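Serine protease pet (Escherichia coli, PDB 4OM9) acts as a secreted serine protease, an autotransporter enterotoxin of enteroaggregative E. coli whose intracellular target is probably alpha-fodrin. Local coordinates at residues A[67-72]-A[103-108]; A[449-454]-A[474-479]. All blocks are in the same frame, centred on the assembly; numbering follows the deposited sequence.

Contact 1: A[67-72]-A[103-108]; sequences AVTVAH and SIQRLN
Ala67 and Gln105 form a hydrogen-bonded antiparallel pair in a five-stranded sheet of the chymotrypsin-like protease fold, consistent with clan PA membership. This end is tight: Gln105 N donates to Ala67 O at 2.7 Å, and Ala67 N returns a bond to Gln105 O at 3.2 Å. On the same face the extended Gln105 side chain slants across the Thr69 methyl, bringing OE1 to 3.4 Å from Thr69 CG2. The polar ends of both are held elsewhere, Gln105 NE2 by Gln92 and Ala80, Thr69 OG1 by Ala58 O. Val68 and Ile104 occupy the other face, where helix 247-255 packs on Ile104.

Toward Ser103 the pairing slackens. Thr69 N still reaches Ser103 O at 3.0 Å, but the return bond from Ser103 N to Thr69 O is weak, 3.4 Å with an N-H...O angle of 134°. Beside it a water donates to Val70 O and also bonds Ser103 OG, while backbone pairing goes on from Ala71 to Asp101. The pairing is antiparallel, but the short segments are splayed, their directions 136° apart. On the Ile104 side, chi2 of 65° turns CD1 back over the first strand, 3.7 Å from Val68 CG2 and 3.3 Å from Ala67 O.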
ATOM      1  N   ALA A  67      25.425 -18.544 -17.993  1.00 30.95           N
ATOM      2  CA  ALA A  67      24.102 -18.668 -18.563  1.00 30.55           C
ATOM      3  C   ALA A  67      24.030 -19.964 -19.367  1.00 30.78           C
ATOM      4  O   ALA A  67      25.053 -20.529 -19.777  1.00 31.31           O
ATOM      5  CB  ALA A  67      23.778 -17.494 -19.436  1.00 30.59           C
ATOM      6  N   VAL A  68      22.807 -20.407 -19.604  1.00 30.49           N
ATOM      7  CA  VAL A  68      22.542 -21.669 -20.271  1.00 30.74           C
ATOM      8  C   VAL A  68      21.540 -21.441 -21.389  1.00 30.81           C
ATOM      9  O   VAL A  68      20.589 -20.660 -21.249  1.00 30.47           O
ATOM     10  CB  VAL A  68      22.011 -22.720 -19.277  1.00 30.51           C
ATOM     11  CG1 VAL A  68      21.507 -23.921 -20.000  1.00 34.19           C
ATOM     12  CG2 VAL A  68      23.115 -23.156 -18.352  1.00 30.74           C
ATOM     13  N   THR A  69      21.771 -22.103 -22.510  1.00 31.38           N
ATOM     14  CA  THR A  69      20.893 -21.986 -23.646  1.00 31.70           C
ATOM     15  C   THR A  69      20.978 -23.267 -24.511  1.00 32.36           C
ATOM     16  O   THR A  69      21.236 -24.361 -24.016  1.00 32.36           O
ATOM     17  CB  THR A  69      21.232 -20.715 -24.460  1.00 32.05           C
ATOM     18  OG1 THR A  69      20.262 -20.519 -25.493  1.00 32.47           O
ATOM     19  CG2 THR A  69      22.682 -20.761 -25.069  1.00 32.74           C
ATOM     20  N   VAL A  70      20.734 -23.139 -25.798  1.00 33.04           N
ATOM     21  CA  VAL A  70      20.850 -24.291 -26.650  1.00 33.82           C
ATOM     22  C   VAL A  70      21.976 -23.994 -27.642  1.00 35.32           C
ATOM     23  O   VAL A  70      22.317 -22.817 -27.839  1.00 34.74           O
ATOM     24  CB  VAL A  70      19.488 -24.603 -27.306  1.00 34.13           C
ATOM     25  CG1 VAL A  70      19.544 -24.538 -28.813  1.00 38.47           C
ATOM     26  CG2 VAL A  70      18.973 -25.912 -26.778  1.00 33.97           C
ATOM     27  N   ALA A  71      22.588 -25.049 -28.192  1.00 35.49           N
ATOM     28  CA  ALA A  71      23.814 -24.927 -29.000  1.00 36.46           C
ATOM     29  C   ALA A  71      23.574 -24.337 -30.384  1.00 43.86           C
ATOM     30  O   ALA A  71      24.341 -23.479 -30.825  1.00 45.99           O
ATOM     31  CB  ALA A  71      24.522 -26.305 -29.140  1.00 37.15           C
ATOM     32  N   HIS A  72      22.523 -24.785 -31.070  1.00 51.65           N
ATOM     33  CA  HIS A  72      22.281 -24.320 -32.437  1.00 58.69           C
ATOM     34  C   HIS A  72      21.630 -22.935 -32.444  1.00 63.02           C
ATOM     35  O   HIS A  72      21.159 -22.462 -33.481  1.00 69.03           O
ATOM     36  CB  HIS A  72      21.437 -25.338 -33.229  1.00 64.08           C
ATOM     37  CG  HIS A  72      19.966 -25.302 -32.932  1.00 61.72           C
ATOM     38  ND1 HIS A  72      19.421 -25.824 -31.780  1.00 57.46           N
ATOM     39  CD2 HIS A  72      18.923 -24.850 -33.671  1.00 59.53           C
ATOM     40  CE1 HIS A  72      18.105 -25.677 -31.807  1.00 48.30           C
ATOM     41  NE2 HIS A  72      17.780 -25.090 -32.943  1.00 60.16           N
ATOM     42  N   SER A 103      24.156 -26.065 -24.077  1.00 33.66           N
ATOM     43  CA  SER A 103      25.152 -25.007 -24.105  1.00 33.77           C
ATOM     44  C   SER A 103      25.263 -24.280 -22.771  1.00 33.03           C
ATOM     45  O   SER A 103      24.298 -23.695 -22.296  1.00 32.34           O
ATOM     46  CB  SER A 103      24.839 -24.003 -25.211  1.00 34.01           C
ATOM     47  OG  SER A 103      25.828 -22.973 -25.234  1.00 34.33           O
ATOM     48  N   ILE A 104      26.455 -24.331 -22.176  1.00 35.08           N
ATOM     49  CA  ILE A 104      26.794 -23.526 -21.004  1.00 32.90           C
ATOM     50  C   ILE A 104      27.727 -22.402 -21.446  1.00 33.33           C
ATOM     51  O   ILE A 104      28.756 -22.623 -22.107  1.00 34.10           O
ATOM     52  CB  ILE A 104      27.440 -24.356 -19.876  1.00 33.12           C
ATOM     53  CG1 ILE A 104      27.916 -23.449 -18.740  1.00 32.93           C
ATOM     54  CG2 ILE A 104      28.602 -25.135 -20.386  1.00 34.08           C
ATOM     55  CD1 ILE A 104      26.805 -22.711 -18.016  1.00 32.10           C
ATOM     56  N   GLN A 105      27.326 -21.191 -21.090  1.00 32.76           N
ATOM     57  CA  GLN A 105      27.932 -19.975 -21.584  1.00 33.08           C
ATOM     58  C   GLN A 105      28.668 -19.227 -20.481  1.00 33.05           C
ATOM     59  O   GLN A 105      28.211 -19.181 -19.326  1.00 32.52           O
ATOM     60  CB  GLN A 105      26.869 -19.046 -22.185  1.00 32.71           C
ATOM     61  CG  GLN A 105      26.172 -19.536 -23.451  1.00 32.99           C
ATOM     62  CD  GLN A 105      25.080 -18.564 -23.883  1.00 32.72           C
ATOM     63  OE1 GLN A 105      24.129 -18.312 -23.139  1.00 32.02           O
ATOM     64  NE2 GLN A 105      25.227 -17.993 -25.071  1.00 33.40           N
ATOM     65  N   ARG A 106      29.809 -18.639 -20.849  1.00 33.76           N
ATOM     66  CA  ARG A 106      30.502 -17.693 -19.995  1.00 33.89           C
ATOM     67  C   ARG A 106      30.294 -16.300 -20.569  1.00 33.89           C
ATOM     68  O   ARG A 106      30.695 -16.021 -21.705  1.00 34.50           O
ATOM     69  CB  ARG A 106      32.007 -18.015 -19.902  1.00 34.86           C
ATOM     70  CG  ARG A 106      32.863 -16.913 -19.241  1.00 35.27           C
ATOM     71  CD  ARG A 106      32.925 -17.032 -17.704  1.00 35.10           C
ATOM     72  NE  ARG A 106      33.585 -15.867 -17.115  1.00 35.52           N
ATOM     73  CZ  ARG A 106      34.062 -15.786 -15.874  1.00 36.07           C
ATOM     74  NH1 ARG A 106      33.971 -16.811 -15.036  1.00 35.86           N
ATOM     75  NH2 ARG A 106      34.638 -14.651 -15.468  1.00 36.34           N
ATOM     76  N   LEU A 107      29.701 -15.417 -19.782  1.00 33.35           N
ATOM     77  CA  LEU A 107      29.482 -14.052 -20.216  1.00 33.42           C
ATOM     78  C   LEU A 107      30.690 -13.183 -19.861  1.00 34.11           C
ATOM     79  O   LEU A 107      31.423 -13.486 -18.921  1.00 34.33           O
ATOM     80  CB  LEU A 107      28.198 -13.509 -19.586  1.00 32.64           C
ATOM     81  CG  LEU A 107      26.873 -14.189 -19.986  1.00 32.06           C
ATOM     82  CD1 LEU A 107      25.722 -13.703 -19.117  1.00 31.41           C
ATOM     83  CD2 LEU A 107      26.556 -13.971 -21.471  1.00 32.41           C
ATOM     84  N   ASN A 108      30.897 -12.106 -20.609  1.00 34.58           N
ATOM     85  CA  ASN A 108      32.053 -11.224 -20.393  1.00 36.08           C
ATOM     86  C   ASN A 108      32.118 -10.564 -18.990  1.00 35.20           C
ATOM     87  O   ASN A 108      33.211 -10.265 -18.520  1.00 35.92           O
ATOM     88  CB  ASN A 108      32.084 -10.121 -21.458  1.00 35.95           C
ATOM     89  CG  ASN A 108      30.866  -9.239 -21.395  1.00 35.37           C
ATOM     90  OD1 ASN A 108      29.766  -9.720 -21.128  1.00 34.55           O
ATOM     91  ND2 ASN A 108      31.052  -7.936 -21.604  1.00 40.69           N
TER
HETATM   92  O   HOH W   1      24.993 -21.375 -27.855  1.00 42.02           O

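Contact 2: A[449-454]-A[474-479]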
ATOM      1  N   GLY A 449      10.254  -2.426  -4.461  1.00 28.01           N
ATOM      2  CA  GLY A 449      11.390  -3.228  -4.047  1.00 26.47           C
ATOM      3  C   GLY A 449      12.465  -2.344  -3.412  1.00 27.37           C
ATOM      4  O   GLY A 449      13.329  -2.836  -2.685  1.00 29.76           O
ATOM      5  N   THR A 450      12.400  -1.042  -3.691  1.00 26.42           N
ATOM      6  CA  THR A 450      13.330  -0.063  -3.143  1.00 28.84           C
ATOM      7  C   THR A 450      12.882   0.466  -1.774  1.00 32.33           C
ATOM      8  O   THR A 450      11.713   0.832  -1.580  1.00 32.99           O
ATOM      9  CB  THR A 450      13.499   1.146  -4.100  1.00 26.79           C
ATOM     10  OG1 THR A 450      14.069   0.704  -5.334  1.00 27.49           O
ATOM     11  CG2 THR A 450      14.380   2.221  -3.487  1.00 26.79           C
ATOM     12  N   THR A 451      13.817   0.509  -0.832  1.00 28.72           N
ATOM     13  CA  THR A 451      13.559   1.125   0.452  1.00 30.54           C
ATOM     14  C   THR A 451      14.736   2.018   0.851  1.00 31.79           C
ATOM     15  O   THR A 451      15.917   1.668   0.665  1.00 31.60           O
ATOM     16  CB  THR A 451      13.318   0.080   1.546  1.00 32.25           C
ATOM     17  OG1 THR A 451      12.331  -0.858   1.098  1.00 34.00           O
ATOM     18  CG2 THR A 451      12.839   0.759   2.841  1.00 33.01           C
ATOM     19  N   ILE A 452      14.400   3.195   1.364  1.00 25.57           N
ATOM     20  CA  ILE A 452      15.385   4.092   1.949  1.00 25.56           C
ATOM     21  C   ILE A 452      15.197   3.982   3.430  1.00 28.12           C
ATOM     22  O   ILE A 452      14.092   4.141   3.924  1.00 28.97           O
ATOM     23  CB  ILE A 452      15.209   5.529   1.460  1.00 25.15           C
ATOM     24  CG1 ILE A 452      15.507   5.590  -0.046  1.00 25.06           C
ATOM     25  CG2 ILE A 452      16.086   6.490   2.269  1.00 25.47           C
ATOM     26  CD1 ILE A 452      15.243   6.938  -0.698  1.00 24.79           C
ATOM     27  N   THR A 453      16.264   3.648   4.134  1.00 28.28           N
ATOM     28  CA  THR A 453      16.172   3.372   5.559  1.00 29.49           C
ATOM     29  C   THR A 453      17.268   4.073   6.350  1.00 29.76           C
ATOM     30  O   THR A 453      18.079   4.818   5.799  1.00 28.09           O
ATOM     31  CB  THR A 453      16.265   1.860   5.837  1.00 31.23           C
ATOM     32  OG1 THR A 453      15.881   1.614   7.196  1.00 37.07           O
ATOM     33  CG2 THR A 453      17.725   1.348   5.601  1.00 33.58           C
ATOM     34  N   ASN A 454      17.290   3.834   7.652  1.00 30.63           N
ATOM     35  CA  ASN A 454      18.419   4.250   8.459  1.00 33.85           C
ATOM     36  C   ASN A 454      18.590   3.332   9.654  1.00 38.15           C
ATOM     37  O   ASN A 454      17.800   3.375  10.594  1.00 33.88           O
ATOM     38  CB  ASN A 454      18.266   5.687   8.923  1.00 33.31           C
ATOM     39  CG  ASN A 454      19.322   6.075   9.940  1.00 40.63           C
ATOM     40  OD1 ASN A 454      20.457   5.619   9.857  1.00 41.05           O
ATOM     41  ND2 ASN A 454      18.945   6.888  10.928  1.00 36.77           N
ATOM     42  N   HIS A 474       7.956   5.570  -5.845  1.00 25.80           N
ATOM     43  CA  HIS A 474       7.402   4.227  -5.848  1.00 25.92           C
ATOM     44  C   HIS A 474       7.991   3.351  -4.730  1.00 25.61           C
ATOM     45  O   HIS A 474       7.487   2.264  -4.466  1.00 25.81           O
ATOM     46  CB  HIS A 474       7.657   3.539  -7.190  1.00 25.86           C
ATOM     47  CG  HIS A 474       6.837   4.059  -8.341  1.00 27.85           C
ATOM     48  ND1 HIS A 474       5.455   4.069  -8.345  1.00 27.13           N
ATOM     49  CD2 HIS A 474       7.224   4.496  -9.567  1.00 26.49           C
ATOM     50  CE1 HIS A 474       5.025   4.536  -9.509  1.00 27.64           C
ATOM     51  NE2 HIS A 474       6.074   4.798 -10.264  1.00 27.26           N
ATOM     52  N   GLY A 475       9.076   3.799  -4.099  1.00 27.51           N
ATOM     53  CA  GLY A 475       9.775   2.981  -3.113  1.00 29.68           C
ATOM     54  C   GLY A 475       9.274   3.154  -1.685  1.00 31.50           C
ATOM     55  O   GLY A 475       8.254   3.817  -1.445  1.00 28.25           O
ATOM     56  N   ASN A 476       9.992   2.585  -0.720  1.00 31.00           N
ATOM     57  CA  ASN A 476       9.567   2.698   0.672  1.00 30.45           C
ATOM     58  C   ASN A 476      10.497   3.537   1.563  1.00 31.95           C
ATOM     59  O   ASN A 476      11.565   3.983   1.142  1.00 29.87           O
ATOM     60  CB  ASN A 476       9.412   1.316   1.296  1.00 31.33           C
ATOM     61  CG  ASN A 476       8.710   0.344   0.383  1.00 33.01           C
ATOM     62  OD1 ASN A 476       7.533   0.517   0.070  1.00 34.01           O
ATOM     63  ND2 ASN A 476       9.434  -0.694  -0.057  1.00 30.11           N
ATOM     64  N   VAL A 477      10.039   3.756   2.793  1.00 28.24           N
ATOM     65  CA  VAL A 477      10.820   4.346   3.859  1.00 28.13           C
ATOM     66  C   VAL A 477      10.566   3.569   5.143  1.00 31.47           C
ATOM     67  O   VAL A 477       9.409   3.320   5.517  1.00 32.29           O
ATOM     68  CB  VAL A 477      10.462   5.849   4.107  1.00 27.19           C
ATOM     69  CG1 VAL A 477      11.228   6.390   5.313  1.00 27.18           C
ATOM     70  CG2 VAL A 477      10.740   6.687   2.879  1.00 27.39           C
ATOM     71  N   ASP A 478      11.629   3.193   5.837  1.00 30.20           N
ATOM     72  CA  ASP A 478      11.459   2.729   7.200  1.00 33.90           C
ATOM     73  C   ASP A 478      12.740   3.005   7.978  1.00 34.15           C
ATOM     74  O   ASP A 478      13.627   3.698   7.489  1.00 34.87           O
ATOM     75  CB  ASP A 478      11.056   1.245   7.244  1.00 32.31           C
ATOM     76  CG  ASP A 478      12.171   0.303   6.808  1.00 32.92           C
ATOM     77  OD1 ASP A 478      13.324   0.730   6.604  1.00 34.35           O
ATOM     78  OD2 ASP A 478      11.888  -0.902   6.689  1.00 41.54           O
ATOM     79  N   GLY A 479      12.829   2.471   9.189  1.00 42.49           N
ATOM     80  CA  GLY A 479      13.949   2.776  10.056  1.00 40.79           C
ATOM     81  C   GLY A 479      13.899   4.171  10.664  1.00 41.12           C
ATOM     82  O   GLY A 479      12.848   4.824  10.699  1.00 39.96           O
TER
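Thr450 O receives the N-H of Asn476 at 2.6 Å, opening a parallel pairing between successive turns of the beta-helix; the two segments run 21° apart. At Thr451 the side chains join in. With OG1 beside the backbone N (chi1 -51°), this hydroxyl oxygen accepts a nearly straight bond from Asn476 ND2 at 3.1 Å, lying within the amide plane. The same amide is gripped from other directions, since ND2 also donates to Ser448 O and OD1 accepts from Asp501 N. The Thr451 and Asp478 side chains cross at about a right angle, with Thr451 CG2 3.8 Å from Asp478 OD1.

Ile452 N then donates to Asn476 O at 3.0 Å. Ile452 O faces the opposite strand as well, taking Asp478 N at 3.3 Å together with a CA-H...O contact from Val477. At Thr453 the hydroxyl sits anti to the backbone N and donates from OG1 to Asp478 OD1 at 2.8 Å, meeting that oxygen nearly along its C-O bond. Thr453 CA also lies 3.2 Å from Asp478 O as a CA-H...O contact. Asn454 ends the run, its ND2 donating to Asn480 O and Lys459 O.

Ile452 and Val477 turn to the face away from Thr451 and Asn476 and both touch Leu463 of strand 461-465, while strand 429-432 bonds to the other edge of strand 451-453.

In the fold
Contacts 1 and 2 follow one another along the chain and do not touch: their centres are 36 Å apart, their nearest atoms about 23 Å. Contact 1 belongs to the protease part, 40 Å from the chain centre; contact 2 lies in the beta-helical stalk, 13 Å from that centre. Segment 67-72 ends at His72, whose backbone N bonds to Asp101 OD1 and whose side chain touches Ser208 of a GDSGS sequence, consistent with the His-Asp-Ser triad of clan PA. Contact 2 is remote from that site. Arg106, in segment 103-108, joins the protease part to the start of the beta-helix through a salt bridge to Asp294 of strand 294-298 and a cation-pi contact with Phe257.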